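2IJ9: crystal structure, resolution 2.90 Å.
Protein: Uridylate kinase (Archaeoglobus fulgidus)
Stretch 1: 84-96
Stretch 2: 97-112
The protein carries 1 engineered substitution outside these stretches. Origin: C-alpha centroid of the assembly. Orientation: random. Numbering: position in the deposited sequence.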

# COMPACT_ATOMS: atom_id res chain seq x y z
N ALA B 84 -20.26 10.58 -13.13
CA ALA B 84 -20.70 10.30 -11.78
C ALA B 84 -21.00 11.60 -11.04
O ALA B 84 -20.41 12.65 -11.33
CB ALA B 84 -19.63 9.50 -11.04
N ALA B 85 -21.94 11.51 -10.09
CA ALA B 85 -22.17 12.58 -9.12
C ALA B 85 -20.92 12.77 -8.27
O ALA B 85 -20.47 11.82 -7.62
CB ALA B 85 -23.34 12.23 -8.22
N LYS B 86 -20.37 13.98 -8.28
CA LYS B 86 -19.18 14.32 -7.48
C LYS B 86 -19.42 14.30 -5.97
O LYS B 86 -18.50 14.50 -5.19
CB LYS B 86 -18.64 15.70 -7.86
CG LYS B 86 -18.34 15.87 -9.31
CD LYS B 86 -17.19 15.00 -9.74
CE LYS B 86 -17.13 14.88 -11.25
NZ LYS B 86 -17.19 16.22 -11.90
N LYS B 87 -20.65 14.09 -5.55
CA LYS B 87 -20.96 13.95 -4.15
C LYS B 87 -20.99 12.45 -3.87
O LYS B 87 -21.48 11.68 -4.68
CB LYS B 87 -22.31 14.62 -3.88
CG LYS B 87 -23.01 14.25 -2.58
CD LYS B 87 -22.99 15.38 -1.55
CE LYS B 87 -23.84 15.01 -0.31
NZ LYS B 87 -24.04 16.16 0.62
N VAL B 88 -20.45 12.04 -2.74
CA VAL B 88 -20.69 10.70 -2.25
C VAL B 88 -21.91 10.72 -1.33
O VAL B 88 -21.84 11.30 -0.23
CB VAL B 88 -19.47 10.12 -1.49
CG1 VAL B 88 -19.79 8.77 -0.87
CG2 VAL B 88 -18.29 9.96 -2.42
N PRO B 89 -23.03 10.10 -1.75
CA PRO B 89 -24.20 10.03 -0.89
C PRO B 89 -23.92 9.29 0.40
O PRO B 89 -23.11 8.36 0.41
CB PRO B 89 -25.21 9.23 -1.71
CG PRO B 89 -24.45 8.57 -2.74
CD PRO B 89 -23.28 9.45 -3.04
N VAL B 90 -24.61 9.71 1.45
CA VAL B 90 -24.37 9.22 2.80
C VAL B 90 -25.56 8.37 3.24
O VAL B 90 -25.55 7.77 4.32
CB VAL B 90 -24.14 10.42 3.74
CG1 VAL B 90 -25.44 11.16 3.98
CG2 VAL B 90 -23.51 10.00 5.03
N ASP B 91 -26.59 8.36 2.39
CA ASP B 91 -27.81 7.56 2.57
C ASP B 91 -28.52 7.36 1.23
O ASP B 91 -28.25 8.06 0.26
CB ASP B 91 -28.76 8.16 3.63
CG ASP B 91 -29.41 9.46 3.17
OD1 ASP B 91 -30.09 9.48 2.13
OD2 ASP B 91 -29.27 10.48 3.89
N PHE B 92 -29.46 6.43 1.20
CA PHE B 92 -30.06 6.00 -0.05
C PHE B 92 -30.92 7.09 -0.67
O PHE B 92 -30.99 7.21 -1.88
CB PHE B 92 -30.88 4.72 0.14
CG PHE B 92 -30.16 3.60 0.85
CD1 PHE B 92 -30.00 2.37 0.25
CD2 PHE B 92 -29.66 3.77 2.14
CE1 PHE B 92 -29.34 1.33 0.89
CE2 PHE B 92 -29.00 2.74 2.78
CZ PHE B 92 -28.85 1.51 2.15
N MET B 93 -31.60 7.89 0.16
CA MET B 93 -32.45 8.96 -0.35
C MET B 93 -31.58 9.91 -1.15
O MET B 93 -31.88 10.17 -2.31
CB MET B 93 -33.18 9.69 0.77
CG MET B 93 -34.30 8.88 1.40
SD MET B 93 -34.25 8.94 3.21
CE MET B 93 -35.27 7.53 3.61
N GLU B 94 -30.49 10.38 -0.54
CA GLU B 94 -29.44 11.11 -1.25
C GLU B 94 -29.00 10.38 -2.53
O GLU B 94 -28.92 10.98 -3.59
CB GLU B 94 -28.20 11.32 -0.38
CG GLU B 94 -28.27 12.47 0.60
CD GLU B 94 -26.91 12.81 1.21
OE1 GLU B 94 -26.88 13.43 2.30
OE2 GLU B 94 -25.87 12.49 0.61
N ALA B 95 -28.75 9.07 -2.41
CA ALA B 95 -28.30 8.25 -3.54
C ALA B 95 -29.31 8.25 -4.67
O ALA B 95 -28.92 8.30 -5.83
CB ALA B 95 -28.02 6.83 -3.10
N GLU B 96 -30.59 8.19 -4.32
CA GLU B 96 -31.64 8.21 -5.31
C GLU B 96 -31.86 9.62 -5.81
O GLU B 96 -32.05 9.83 -7.00
CB GLU B 96 -32.93 7.59 -4.79
CG GLU B 96 -33.81 7.06 -5.92
CD GLU B 96 -35.26 6.83 -5.52
OE1 GLU B 96 -35.56 6.72 -4.31
OE2 GLU B 96 -36.12 6.77 -6.43
N GLU B 97 -31.81 10.60 -4.91
CA GLU B 97 -31.92 12.00 -5.32
C GLU B 97 -30.92 12.30 -6.42
O GLU B 97 -31.29 12.83 -7.48
CB GLU B 97 -31.72 12.95 -4.13
CG GLU B 97 -33.01 13.28 -3.41
CD GLU B 97 -32.88 13.24 -1.89
OE1 GLU B 97 -31.96 13.89 -1.36
OE2 GLU B 97 -33.70 12.56 -1.23
N LEU B 98 -29.67 11.91 -6.18
CA LEU B 98 -28.58 12.11 -7.11
C LEU B 98 -28.75 11.32 -8.39
O LEU B 98 -28.24 11.71 -9.43
CB LEU B 98 -27.27 11.71 -6.47
CG LEU B 98 -26.76 12.70 -5.44
CD1 LEU B 98 -25.64 12.08 -4.59
CD2 LEU B 98 -26.32 13.96 -6.15
N SER B 99 -29.48 10.21 -8.30
CA SER B 99 -29.72 9.38 -9.48
C SER B 99 -30.60 10.10 -10.50
O SER B 99 -30.60 9.74 -11.68
CB SER B 99 -30.36 8.05 -9.09
OG SER B 99 -31.73 8.22 -8.78
N LYS B 100 -31.34 11.10 -10.03
CA LYS B 100 -32.21 11.90 -10.89
C LYS B 100 -31.43 12.94 -11.71
O LYS B 100 -31.91 13.41 -12.73
CB LYS B 100 -33.30 12.58 -10.06
CG LYS B 100 -34.04 11.66 -9.08
CD LYS B 100 -34.96 10.67 -9.80
CE LYS B 100 -35.50 9.63 -8.82
NZ LYS B 100 -36.43 8.66 -9.45
N LEU B 101 -30.23 13.28 -11.26
CA LEU B 101 -29.39 14.23 -11.97
C LEU B 101 -28.16 13.61 -12.63
O LEU B 101 -27.51 14.25 -13.45
CB LEU B 101 -28.90 15.32 -11.02
CG LEU B 101 -29.99 15.97 -10.20
CD1 LEU B 101 -29.37 16.84 -9.12
CD2 LEU B 101 -30.88 16.76 -11.11
N TYR B 102 -27.84 12.37 -12.26
CA TYR B 102 -26.64 11.70 -12.77
C TYR B 102 -26.90 10.26 -13.15
O TYR B 102 -27.76 9.60 -12.56
CB TYR B 102 -25.55 11.74 -11.72
CG TYR B 102 -25.05 13.12 -11.45
CD1 TYR B 102 -24.15 13.74 -12.30
CD2 TYR B 102 -25.49 13.83 -10.34
CE1 TYR B 102 -23.68 15.02 -12.05
CE2 TYR B 102 -25.02 15.10 -10.07
CZ TYR B 102 -24.12 15.69 -10.93
OH TYR B 102 -23.66 16.96 -10.67
N ARG B 103 -26.15 9.78 -14.14
CA ARG B 103 -26.29 8.39 -14.62
C ARG B 103 -25.50 7.41 -13.75
O ARG B 103 -25.77 6.20 -13.75
CB ARG B 103 -25.91 8.25 -16.10
CG ARG B 103 -26.76 9.07 -17.06
CD ARG B 103 -28.27 8.88 -16.83
NE ARG B 103 -28.96 10.17 -16.94
CZ ARG B 103 -29.61 10.77 -15.94
NH1 ARG B 103 -29.71 10.19 -14.76
NH2 ARG B 103 -30.19 11.94 -16.14
N VAL B 104 -24.53 7.93 -13.03
CA VAL B 104 -23.78 7.12 -12.09
C VAL B 104 -23.74 7.76 -10.70
O VAL B 104 -23.37 8.92 -10.54
CB VAL B 104 -22.37 6.75 -12.62
CG1 VAL B 104 -21.48 6.22 -11.52
CG2 VAL B 104 -22.49 5.69 -13.69
N VAL B 105 -24.16 6.99 -9.71
CA VAL B 105 -24.01 7.37 -8.33
C VAL B 105 -23.09 6.35 -7.68
O VAL B 105 -23.23 5.15 -7.90
CB VAL B 105 -25.36 7.46 -7.62
CG1 VAL B 105 -25.18 7.80 -6.14
CG2 VAL B 105 -26.21 8.51 -8.30
N VAL B 106 -22.14 6.83 -6.90
CA VAL B 106 -21.17 5.98 -6.23
C VAL B 106 -21.17 6.30 -4.75
O VAL B 106 -20.86 7.42 -4.35
CB VAL B 106 -19.74 6.22 -6.76
CG1 VAL B 106 -18.77 5.28 -6.09
CG2 VAL B 106 -19.67 6.06 -8.29
N MET B 107 -21.49 5.30 -3.94
CA MET B 107 -21.51 5.49 -2.49
C MET B 107 -20.67 4.49 -1.70
O MET B 107 -20.36 3.38 -2.16
CB MET B 107 -22.94 5.45 -1.96
CG MET B 107 -23.64 4.12 -2.14
SD MET B 107 -25.37 4.35 -1.76
CE MET B 107 -25.17 4.82 -0.05
N GLY B 108 -20.34 4.88 -0.47
CA GLY B 108 -19.65 4.00 0.45
C GLY B 108 -20.69 3.25 1.24
O GLY B 108 -21.71 2.83 0.68
N GLY B 109 -20.44 3.09 2.54
CA GLY B 109 -21.42 2.51 3.46
C GLY B 109 -22.44 3.54 3.91
O GLY B 109 -22.33 4.73 3.58
N THR B 110 -23.46 3.07 4.63
CA THR B 110 -24.45 3.95 5.27
C THR B 110 -24.57 3.63 6.75
O THR B 110 -23.90 4.24 7.58
CB THR B 110 -25.82 3.86 4.59
OG1 THR B 110 -26.28 2.50 4.62
CG2 THR B 110 -25.74 4.31 3.16
N PHE B 111 -25.42 2.66 7.10
CA PHE B 111 -25.59 2.26 8.49
C PHE B 111 -24.35 1.51 8.96
O PHE B 111 -23.88 0.60 8.28
CB PHE B 111 -26.83 1.37 8.74
CG PHE B 111 -27.77 1.21 7.57
CD1 PHE B 111 -28.49 2.29 7.06
CD2 PHE B 111 -27.99 -0.05 7.03
CE1 PHE B 111 -29.38 2.12 6.01
CE2 PHE B 111 -28.88 -0.22 5.97
CZ PHE B 111 -29.58 0.85 5.47
N PRO B 112 -23.79 1.93 10.09
CA PRO B 112 -22.73 1.22 10.80
C PRO B 112 -23.14 -0.19 11.25
O PRO B 112 -23.49 -0.39 12.41
CB PRO B 112 -22.46 2.12 12.00
CG PRO B 112 -22.90 3.48 11.56
CD PRO B 112 -24.11 3.21 10.75

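The most unusual feature is a very short hydrogen bond: Ser99 OG donates to Glu96 O at 2.4 Å. At 2.90 Å resolution that length should be read with caution. Ser99 N also donates to Glu96 O, but weakly.

The two stretches are consecutive, and one helix runs across their junction. Asp91 caps its start. Amides in a helix's first turn lack helical carbonyl partners, so the carboxylate takes one: Asp91 OD1 accepts from Glu94 N at 2.8 Å. Helical bonds then cross the boundary. Glu97 N donates to Met93 O at 2.6 Å, and Leu98 N donates to Glu94 O at 2.9 Å. Four residues apart, Glu96 OE2 and Lys100 NZ form a salt bridge at 3.6 Å, a long one between opposite charges.

After the helix the chain returns as strand 104-107. It meets the start of stretch 1 at a single bridge, Ala84 with Val104. Ala85 N donates to Val104 O at 3.0 Å. Nearby, Ala85 lies over a face of the Tyr102 ring, its CA 3.7 Å from the ring centroid in a CH-pi contact.

Pro89 points toward the other stretch, so its ring meets apolar side chains of the strand: Pro89 CG lies 3.6 Å from both Val105 CG1 and Met107 CB. Ala95 CB sits 3.9 Å from Met107 SD. Farther along, the Phe92 and Phe111 rings are near parallel but slid apart, so they barely overlap.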